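Local coordinates for protein glutathione S-transferase 2 (Heligmosomoides polygyrus, PDB 1TW9) that probably catalyses the conjugation of glutathione to electrophilic compounds, forming an S-substituted glutathione with release of a halide and a proton, at residues E162-M167 and P172-G177; K131-I136 and P179-H184; S145-G150 and W155-V160. One frame throughout, in Å; residues are numbered along the deposited sequence.

Contact 1 of 3, residues E162-M167 and P172-G177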
loop_
_atom_site.group_PDB
_atom_site.type_symbol
_atom_site.label_atom_id
_atom_site.label_comp_id
_atom_site.label_asym_id
_atom_site.label_seq_id
_atom_site.Cartn_x
_atom_site.Cartn_y
_atom_site.Cartn_z
ATOM N N GLU A 162 5.544 -4.959 -15.837
ATOM C CA GLU A 162 6.323 -3.811 -16.295
ATOM C C GLU A 162 7.699 -3.754 -15.678
ATOM O O GLU A 162 8.694 -3.486 -16.345
ATOM C CB GLU A 162 5.538 -2.506 -16.007
ATOM C CG GLU A 162 6.296 -1.220 -16.336
ATOM C CD GLU A 162 6.456 -0.930 -17.849
ATOM O OE1 GLU A 162 7.394 -0.166 -18.181
ATOM O OE2 GLU A 162 5.727 -1.490 -18.740
ATOM N N HIS A 163 7.797 -4.111 -14.393
ATOM C CA HIS A 163 9.053 -4.133 -13.714
ATOM C C HIS A 163 9.948 -5.202 -14.330
ATOM O O HIS A 163 11.105 -4.954 -14.620
ATOM C CB HIS A 163 8.870 -4.402 -12.217
ATOM C CG HIS A 163 10.173 -4.454 -11.471
ATOM N ND1 HIS A 163 11.010 -3.356 -11.335
ATOM C CD2 HIS A 163 10.843 -5.504 -10.935
ATOM C CE1 HIS A 163 12.103 -3.728 -10.705
ATOM N NE2 HIS A 163 12.030 -5.023 -10.448
ATOM N N VAL A 164 9.402 -6.370 -14.541
ATOM C CA VAL A 164 10.139 -7.496 -15.094
ATOM C C VAL A 164 10.660 -7.178 -16.507
ATOM O O VAL A 164 11.803 -7.503 -16.822
ATOM C CB VAL A 164 9.263 -8.799 -14.996
ATOM C CG1 VAL A 164 9.929 -9.961 -15.750
ATOM C CG2 VAL A 164 9.043 -9.148 -13.538
ATOM N N ALA A 165 9.847 -6.509 -17.321
ATOM C CA ALA A 165 10.243 -6.083 -18.658
ATOM C C ALA A 165 11.388 -5.117 -18.609
ATOM O O ALA A 165 12.400 -5.244 -19.317
ATOM C CB ALA A 165 9.043 -5.446 -19.406
ATOM N N ASP A 166 11.247 -4.143 -17.728
ATOM C CA ASP A 166 12.251 -3.143 -17.530
ATOM C C ASP A 166 13.565 -3.735 -17.052
ATOM O O ASP A 166 14.623 -3.451 -17.642
ATOM C CB ASP A 166 11.779 -2.181 -16.479
ATOM C CG ASP A 166 12.777 -1.074 -16.203
ATOM O OD1 ASP A 166 13.563 -0.675 -17.085
ATOM O OD2 ASP A 166 12.826 -0.545 -15.076
ATOM N N MET A 167 13.524 -4.523 -15.988
ATOM C CA MET A 167 14.767 -5.140 -15.489
ATOM C C MET A 167 15.407 -6.081 -16.515
ATOM O O MET A 167 16.652 -6.157 -16.593
ATOM C CB MET A 167 14.509 -5.882 -14.180
ATOM C CG MET A 167 14.057 -5.007 -13.023
ATOM S SD MET A 167 15.283 -3.724 -12.640
ATOM C CE MET A 167 14.403 -2.408 -13.447
ATOM N N PRO A 172 19.624 -8.812 -18.942
ATOM C CA PRO A 172 19.022 -10.005 -19.569
ATOM C C PRO A 172 18.901 -11.217 -18.656
ATOM O O PRO A 172 17.894 -11.942 -18.758
ATOM C CB PRO A 172 19.967 -10.300 -20.724
ATOM C CG PRO A 172 20.455 -8.985 -21.126
ATOM C CD PRO A 172 20.607 -8.184 -19.844
ATOM N N GLU A 173 19.868 -11.440 -17.757
ATOM C CA GLU A 173 19.854 -12.610 -16.880
ATOM C C GLU A 173 18.773 -12.529 -15.784
ATOM O O GLU A 173 18.551 -13.461 -15.048
ATOM C CB GLU A 173 21.272 -13.003 -16.361
ATOM C CG GLU A 173 21.801 -12.429 -15.049
ATOM C CD GLU A 173 23.175 -13.027 -14.637
ATOM O OE1 GLU A 173 24.227 -12.430 -15.013
ATOM O OE2 GLU A 173 23.248 -14.092 -13.931
ATOM N N TYR A 174 18.090 -11.398 -15.667
ATOM C CA TYR A 174 17.078 -11.216 -14.611
ATOM C C TYR A 174 16.048 -12.332 -14.574
ATOM O O TYR A 174 15.617 -12.753 -13.522
ATOM C CB TYR A 174 16.424 -9.859 -14.781
ATOM C CG TYR A 174 15.390 -9.486 -13.721
ATOM C CD1 TYR A 174 15.753 -8.850 -12.564
ATOM C CD2 TYR A 174 14.065 -9.747 -13.914
ATOM C CE1 TYR A 174 14.805 -8.536 -11.597
ATOM C CE2 TYR A 174 13.119 -9.420 -12.988
ATOM C CZ TYR A 174 13.507 -8.846 -11.804
ATOM O OH TYR A 174 12.608 -8.530 -10.814
ATOM N N ILE A 175 15.630 -12.762 -15.754
ATOM C CA ILE A 175 14.592 -13.721 -15.915
ATOM C C ILE A 175 15.041 -15.183 -15.983
ATOM O O ILE A 175 14.203 -16.121 -15.996
ATOM C CB ILE A 175 13.820 -13.262 -17.186
ATOM C CG1 ILE A 175 12.368 -13.583 -17.022
ATOM C CG2 ILE A 175 14.487 -13.637 -18.438
ATOM C CD1 ILE A 175 11.795 -13.104 -15.702
ATOM N N GLU A 176 16.345 -15.377 -15.948
ATOM C CA GLU A 176 16.864 -16.712 -16.022
ATOM C C GLU A 176 16.512 -17.391 -14.703
ATOM O O GLU A 176 16.736 -16.817 -13.616
ATOM C CB GLU A 176 18.361 -16.712 -16.296
ATOM C CG GLU A 176 18.735 -16.218 -17.679
ATOM C CD GLU A 176 20.224 -16.255 -17.985
ATOM O OE1 GLU A 176 20.985 -16.819 -17.159
ATOM O OE2 GLU A 176 20.641 -15.792 -19.086
ATOM N N GLY A 177 15.904 -18.568 -14.790
ATOM C CA GLY A 177 15.452 -19.284 -13.591
ATOM C C GLY A 177 14.001 -19.112 -13.254
ATOM O O GLY A 177 13.468 -19.768 -12.342
#

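Contact 2 of 3, residues K131-I136 and P179-H184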
loop_
_atom_site.group_PDB
_atom_site.type_symbol
_atom_site.label_atom_id
_atom_site.label_comp_id
_atom_site.label_asym_id
_atom_site.label_seq_id
_atom_site.Cartn_x
_atom_site.Cartn_y
_atom_site.Cartn_z
ATOM N N LYS A 131 14.551 -13.987 -4.302
ATOM C CA LYS A 131 13.580 -14.044 -3.247
ATOM C C LYS A 131 12.191 -13.610 -3.730
ATOM O O LYS A 131 11.230 -14.375 -3.612
ATOM C CB LYS A 131 14.008 -13.152 -2.102
ATOM C CG LYS A 131 13.092 -13.290 -0.887
ATOM C CD LYS A 131 13.774 -12.778 0.395
ATOM C CE LYS A 131 14.186 -11.303 0.287
ATOM N NZ LYS A 131 14.598 -10.618 1.589
ATOM N N PHE A 132 12.099 -12.425 -4.320
ATOM C CA PHE A 132 10.835 -11.918 -4.826
ATOM C C PHE A 132 10.206 -12.729 -5.962
ATOM O O PHE A 132 9.018 -13.051 -5.922
ATOM C CB PHE A 132 10.991 -10.487 -5.322
ATOM C CG PHE A 132 9.742 -9.893 -5.840
ATOM C CD1 PHE A 132 9.675 -9.487 -7.148
ATOM C CD2 PHE A 132 8.667 -9.670 -4.978
ATOM C CE1 PHE A 132 8.507 -8.875 -7.617
ATOM C CE2 PHE A 132 7.494 -9.091 -5.445
ATOM C CZ PHE A 132 7.418 -8.744 -6.787
ATOM N N LEU A 133 11.021 -13.126 -6.921
ATOM C CA LEU A 133 10.479 -13.933 -8.041
ATOM C C LEU A 133 10.091 -15.316 -7.576
ATOM O O LEU A 133 9.228 -15.944 -8.153
ATOM C CB LEU A 133 11.373 -13.907 -9.263
ATOM C CG LEU A 133 11.541 -12.520 -9.986
ATOM C CD1 LEU A 133 12.238 -12.749 -11.300
ATOM C CD2 LEU A 133 10.278 -11.690 -10.205
ATOM N N GLY A 134 10.742 -15.810 -6.546
ATOM C CA GLY A 134 10.336 -17.084 -5.990
ATOM C C GLY A 134 8.922 -16.948 -5.454
ATOM O O GLY A 134 8.072 -17.852 -5.669
ATOM N N PHE A 135 8.650 -15.877 -4.705
ATOM C CA PHE A 135 7.278 -15.665 -4.160
ATOM C C PHE A 135 6.245 -15.512 -5.276
ATOM O O PHE A 135 5.172 -16.166 -5.238
ATOM C CB PHE A 135 7.202 -14.419 -3.262
ATOM C CG PHE A 135 8.054 -14.501 -2.010
ATOM C CD1 PHE A 135 8.767 -13.388 -1.577
ATOM C CD2 PHE A 135 8.146 -15.660 -1.272
ATOM C CE1 PHE A 135 9.539 -13.444 -0.431
ATOM C CE2 PHE A 135 8.896 -15.712 -0.140
ATOM C CZ PHE A 135 9.614 -14.594 0.282
ATOM N N ILE A 136 6.565 -14.705 -6.259
ATOM C CA ILE A 136 5.700 -14.492 -7.446
ATOM C C ILE A 136 5.405 -15.793 -8.171
ATOM O O ILE A 136 4.259 -16.079 -8.527
ATOM C CB ILE A 136 6.336 -13.445 -8.464
ATOM C CG1 ILE A 136 6.406 -12.064 -7.880
ATOM C CG2 ILE A 136 5.508 -13.400 -9.827
ATOM C CD1 ILE A 136 5.154 -11.590 -7.261
ATOM N N PRO A 179 10.901 -19.010 -15.626
ATOM C CA PRO A 179 10.177 -19.033 -16.909
ATOM C C PRO A 179 8.741 -18.611 -16.771
ATOM O O PRO A 179 8.201 -17.931 -17.687
ATOM C CB PRO A 179 10.241 -20.487 -17.354
ATOM C CG PRO A 179 10.688 -21.299 -16.119
ATOM C CD PRO A 179 11.386 -20.360 -15.210
ATOM N N GLU A 180 8.127 -18.977 -15.659
ATOM C CA GLU A 180 6.688 -18.591 -15.453
ATOM C C GLU A 180 6.538 -17.063 -15.358
ATOM O O GLU A 180 5.593 -16.484 -15.860
ATOM C CB GLU A 180 6.095 -19.258 -14.207
ATOM C CG GLU A 180 5.966 -20.760 -14.249
ATOM C CD GLU A 180 7.271 -21.520 -13.950
ATOM O OE1 GLU A 180 8.283 -20.915 -13.421
ATOM O OE2 GLU A 180 7.285 -22.758 -14.253
ATOM N N VAL A 181 7.506 -16.414 -14.718
ATOM C CA VAL A 181 7.480 -14.968 -14.591
ATOM C C VAL A 181 7.690 -14.353 -15.951
ATOM O O VAL A 181 7.037 -13.391 -16.281
ATOM C CB VAL A 181 8.544 -14.459 -13.611
ATOM C CG1 VAL A 181 8.676 -12.934 -13.678
ATOM C CG2 VAL A 181 8.255 -14.893 -12.200
ATOM N N LYS A 182 8.616 -14.894 -16.747
ATOM C CA LYS A 182 8.785 -14.379 -18.120
ATOM C C LYS A 182 7.490 -14.520 -18.939
ATOM O O LYS A 182 7.151 -13.605 -19.684
ATOM C CB LYS A 182 9.897 -15.116 -18.910
ATOM C CG LYS A 182 10.162 -14.323 -20.218
ATOM C CD LYS A 182 11.241 -14.722 -21.052
ATOM C CE LYS A 182 11.278 -13.764 -22.302
ATOM N NZ LYS A 182 12.555 -14.019 -23.077
ATOM N N ALA A 183 6.837 -15.677 -18.850
ATOM C CA ALA A 183 5.635 -16.020 -19.592
ATOM C C ALA A 183 4.542 -15.013 -19.212
ATOM O O ALA A 183 3.783 -14.500 -20.026
ATOM C CB ALA A 183 5.181 -17.433 -19.190
ATOM N N HIS A 184 4.510 -14.719 -17.927
ATOM C CA HIS A 184 3.533 -13.744 -17.385
ATOM C C HIS A 184 3.809 -12.352 -17.926
ATOM O O HIS A 184 2.908 -11.684 -18.405
ATOM C CB HIS A 184 3.524 -13.764 -15.856
ATOM C CG HIS A 184 2.730 -12.672 -15.215
ATOM N ND1 HIS A 184 3.251 -11.439 -14.925
ATOM C CD2 HIS A 184 1.434 -12.642 -14.809
ATOM C CE1 HIS A 184 2.304 -10.692 -14.353
ATOM N NE2 HIS A 184 1.202 -11.420 -14.245
#

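Contact 3 of 3, residues S145-G150 and W155-V160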
loop_
_atom_site.group_PDB
_atom_site.type_symbol
_atom_site.label_atom_id
_atom_site.label_comp_id
_atom_site.label_asym_id
_atom_site.label_seq_id
_atom_site.Cartn_x
_atom_site.Cartn_y
_atom_site.Cartn_z
ATOM N N SER A 145 -4.870 -19.683 -14.475
ATOM C CA SER A 145 -5.306 -18.679 -15.412
ATOM C C SER A 145 -4.177 -17.969 -16.142
ATOM O O SER A 145 -4.404 -17.405 -17.215
ATOM C CB SER A 145 -6.147 -17.640 -14.682
ATOM O OG SER A 145 -5.356 -16.834 -13.817
ATOM N N GLY A 146 -3.012 -17.975 -15.549
ATOM C CA GLY A 146 -1.870 -17.207 -16.030
ATOM C C GLY A 146 -1.673 -15.833 -15.409
ATOM O O GLY A 146 -0.681 -15.208 -15.647
ATOM N N PHE A 147 -2.635 -15.411 -14.599
ATOM C CA PHE A 147 -2.565 -14.194 -13.811
ATOM C C PHE A 147 -2.117 -14.463 -12.414
ATOM O O PHE A 147 -2.050 -15.652 -11.978
ATOM C CB PHE A 147 -3.917 -13.463 -13.813
ATOM C CG PHE A 147 -4.423 -13.193 -15.189
ATOM C CD1 PHE A 147 -5.481 -13.927 -15.700
ATOM C CD2 PHE A 147 -3.807 -12.272 -16.007
ATOM C CE1 PHE A 147 -5.918 -13.721 -16.981
ATOM C CE2 PHE A 147 -4.228 -12.079 -17.328
ATOM C CZ PHE A 147 -5.312 -12.755 -17.802
ATOM N N LEU A 148 -1.730 -13.412 -11.717
ATOM C CA LEU A 148 -1.255 -13.549 -10.338
ATOM C C LEU A 148 -2.364 -13.967 -9.378
ATOM O O LEU A 148 -2.141 -14.821 -8.515
ATOM C CB LEU A 148 -0.543 -12.313 -9.897
ATOM C CG LEU A 148 0.879 -12.142 -10.439
ATOM C CD1 LEU A 148 1.368 -10.799 -10.200
ATOM C CD2 LEU A 148 1.751 -13.175 -9.754
ATOM N N VAL A 149 -3.555 -13.366 -9.530
ATOM C CA VAL A 149 -4.707 -13.589 -8.633
ATOM C C VAL A 149 -5.932 -13.722 -9.446
ATOM O O VAL A 149 -6.236 -12.831 -10.285
ATOM C CB VAL A 149 -4.912 -12.430 -7.561
ATOM C CG1 VAL A 149 -6.128 -12.627 -6.713
ATOM C CG2 VAL A 149 -3.672 -12.325 -6.662
ATOM N N GLY A 150 -6.674 -14.812 -9.231
ATOM C CA GLY A 150 -7.924 -14.954 -9.884
ATOM C C GLY A 150 -7.801 -15.241 -11.358
ATOM O O GLY A 150 -6.748 -15.496 -11.894
ATOM N N TRP A 155 -4.357 -5.026 -11.620
ATOM C CA TRP A 155 -3.294 -3.947 -11.647
ATOM C C TRP A 155 -1.953 -4.461 -11.146
ATOM O O TRP A 155 -0.881 -3.955 -11.607
ATOM C CB TRP A 155 -3.727 -2.740 -10.849
ATOM C CG TRP A 155 -3.967 -2.947 -9.389
ATOM C CD1 TRP A 155 -5.102 -3.444 -8.772
ATOM C CD2 TRP A 155 -3.104 -2.510 -8.328
ATOM N NE1 TRP A 155 -4.961 -3.368 -7.393
ATOM C CE2 TRP A 155 -3.725 -2.846 -7.101
ATOM C CE3 TRP A 155 -1.815 -1.992 -8.293
ATOM C CZ2 TRP A 155 -3.129 -2.602 -5.857
ATOM C CZ3 TRP A 155 -1.254 -1.727 -7.054
ATOM C CH2 TRP A 155 -1.906 -2.022 -5.870
ATOM N N VAL A 156 -1.946 -5.453 -10.284
ATOM C CA VAL A 156 -0.621 -6.004 -9.809
ATOM C C VAL A 156 0.026 -6.821 -10.937
ATOM O O VAL A 156 1.247 -6.840 -11.063
ATOM C CB VAL A 156 -0.646 -6.801 -8.489
ATOM C CG1 VAL A 156 -1.308 -8.212 -8.674
ATOM C CG2 VAL A 156 0.762 -6.901 -7.931
ATOM N N ASP A 157 -0.743 -7.487 -11.799
ATOM C CA ASP A 157 -0.154 -8.090 -13.009
ATOM C C ASP A 157 0.593 -7.026 -13.853
ATOM O O ASP A 157 1.718 -7.250 -14.306
ATOM C CB ASP A 157 -1.205 -8.705 -13.893
ATOM C CG ASP A 157 -1.830 -9.909 -13.314
ATOM O OD1 ASP A 157 -1.111 -10.891 -12.905
ATOM O OD2 ASP A 157 -3.120 -9.939 -13.295
ATOM N N LEU A 158 -0.047 -5.889 -14.070
ATOM C CA LEU A 158 0.548 -4.748 -14.751
ATOM C C LEU A 158 1.807 -4.238 -14.080
ATOM O O LEU A 158 2.805 -3.949 -14.784
ATOM C CB LEU A 158 -0.423 -3.536 -14.969
ATOM C CG LEU A 158 -1.709 -3.802 -15.680
ATOM C CD1 LEU A 158 -2.604 -2.646 -15.604
ATOM C CD2 LEU A 158 -1.446 -4.220 -17.043
ATOM N N LEU A 159 1.796 -4.098 -12.763
ATOM C CA LEU A 159 2.919 -3.544 -12.039
ATOM C C LEU A 159 4.127 -4.526 -12.138
ATOM O O LEU A 159 5.255 -4.094 -12.406
ATOM C CB LEU A 159 2.451 -3.381 -10.610
ATOM C CG LEU A 159 3.397 -2.798 -9.606
ATOM C CD1 LEU A 159 3.707 -1.359 -9.989
ATOM C CD2 LEU A 159 2.835 -2.866 -8.236
ATOM N N VAL A 160 3.858 -5.797 -11.891
ATOM C CA VAL A 160 4.915 -6.825 -11.940
ATOM C C VAL A 160 5.502 -6.966 -13.328
ATOM O O VAL A 160 6.767 -6.892 -13.463
ATOM C CB VAL A 160 4.467 -8.144 -11.314
ATOM C CG1 VAL A 160 5.566 -9.248 -11.484
ATOM C CG2 VAL A 160 4.230 -7.922 -9.772
HETATM O O HOH W 1 -4.207 -10.905 -11.067
#

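Contact 1 of 3, residues E162-M167 and P172-G177
OH of Y174 and NE2 of H163 meet across this contact without bonding each other, and both hydrogen-bond to the hydroxyl of Y98 on helix 82-101, which therefore serves as their shared polar hub. The phenol oxygen comes in at the edge of the imidazole, close to its plane, with OH of Y174 3.5 Å from CD2 of H163. The rings stand at 82° to one another, an oblique pairing. CB of Y174 is directed toward 162-167, and the ring continues across from there, extended opposite the backbone N (chi1 -177°). One face of the ring is closed by M167, whose CB sits 3.6 Å from the centroid of the Y174 ring and almost on its normal, a well-centred CH-pi contact. The methionine chain beyond CB bends at chi2 and chi3 and leads away, leaving SD 5.5 Å from the centroid of the Y174 ring, an oblique Met-aromatic contact, while its CG rides over the rim of the H163 ring. All this lies in the all-helical C-terminal domain of the glutathione transferase fold, where the chain leaves helix 155-170, turns, and lays Y174 and I175 back along the helix it has just left. V164 uses its branches separately: CG2 meets the edge of the phenol, 4.1 Å from CE2 of Y174, and CG1 lies 3.7 Å from CD1 of I175. L125 and L133 of helix 119-142 also touch Y174, and R129 of the same helix hydrogen-bonds the carbonyl oxygens of E173 and Y174.

Contact 2 of 3, residues K131-I136 and P179-H184
Between 131-136 and 179-184 the backbones come nearest at L133 and V181, whose CA atoms lie 7.3 Å apart, and the three side chains that meet across the gap are all hydrocarbon. V181 reaches over with both its methyls and divides them between two partners. CG1 of V181 lies 4.0 Å from CD2 of L133, and CG2 of V181 lies 3.9 Å from CG2 of I136. This split follows from the valine rotamer: CG1 is opposite the backbone N (chi1 170°) and CG2 opposite the carbonyl carbon, so the fork straddles the two residues, one turn apart, on the facing helix. T137 and L140 also touch V181, and together the four positions 133, 136, 137 and 140 are consistent with a knobs-into-holes arrangement, with V181 as the knob. I136 offers its short branch to this contact and sends the longer one elsewhere: its CG1 passes over a rim of the F132 ring, 3.7 Å above the plane, and the side chain packs on L91 of helix 82-101. Both L133 and I136 cross the valine at about a right angle, touching it by methyl groups. On another side of helix 119-142, F135 packs against P47 of the second subunit. Across the two segments the contact buries 139 Å², a modest area filled by branched aliphatic groups in van der Waals touch. Such groups impose no direction, so dispersion and the exclusion of water hold the contact, and the fit of shapes sets its spacing.

Contact 3 of 3, residues S145-G150 and W155-V160
L148 leans on D157 from its first side-chain atom onward. Its CB lies 3.4 Å from OD1 of D157; CG continues past the same oxygen, the two side chains sliding by in opposite directions; CD1, still beside OD1, reaches CG1 of V156 at 4.0 Å and CG2 of V160 at 4.1 Å; and CD2 packs on CG2 of I136. The backbone of L148 binds the carboxylate too: N of L148 donates to the syn lone pair of OD1 of D157 over 2.9 Å, at an N-H...O angle of 158°. With CG opposite its own carbonyl carbon (chi1 -69°), the aspartate swings out from the helix to meet this loop. OD1 also hydrogen-bonds NE2 of H184, and OD2 accepts from N of S154. That last bond is one half of an N-terminal capping box, with the aspartate three residues beyond S154 in the Ser-x-x-Asp sequence familiar at this helix in glutathione transferases. OD2 of D157 also receives a hydrogen bond of 2.7 Å from a water, which in turn accepts from N of V149 at 3.0 Å. Four bonds thus grip the buried carboxylate, two on each oxygen, which would probably favour its ionised form. An alanine at D157 would take away this acceptor, and L148 N, S154 N and H184 would probably lose their common mate while the loop became freer to shift. F147 borders the same group obliquely, its CD2 3.6 Å from OD2 of D157. Two residues earlier, OG of S145 accepts from N of F147, an ST turn, and donates to O of G150 over 2.7 Å.

All three contacts lie in the helical C-terminal domain and tie together three helices consecutive in the chain, 119-142, 155-170 and 179-189. Contact 2 joins the first and third of them and closes a long loop of chain; within that loop come contact 3 and then contact 1, in series on helix 155-170 and centred about 16 Å apart. Contact 2 touches both, its centre about 9 Å from that of contact 1 and 11 Å from that of contact 3. I175 and V164 pack on V181 from contact 1, while I136 and H184 meet L148 and D157 of contact 3. Contact 2 thus bridges the other two, which meet each other only through helix 155-170.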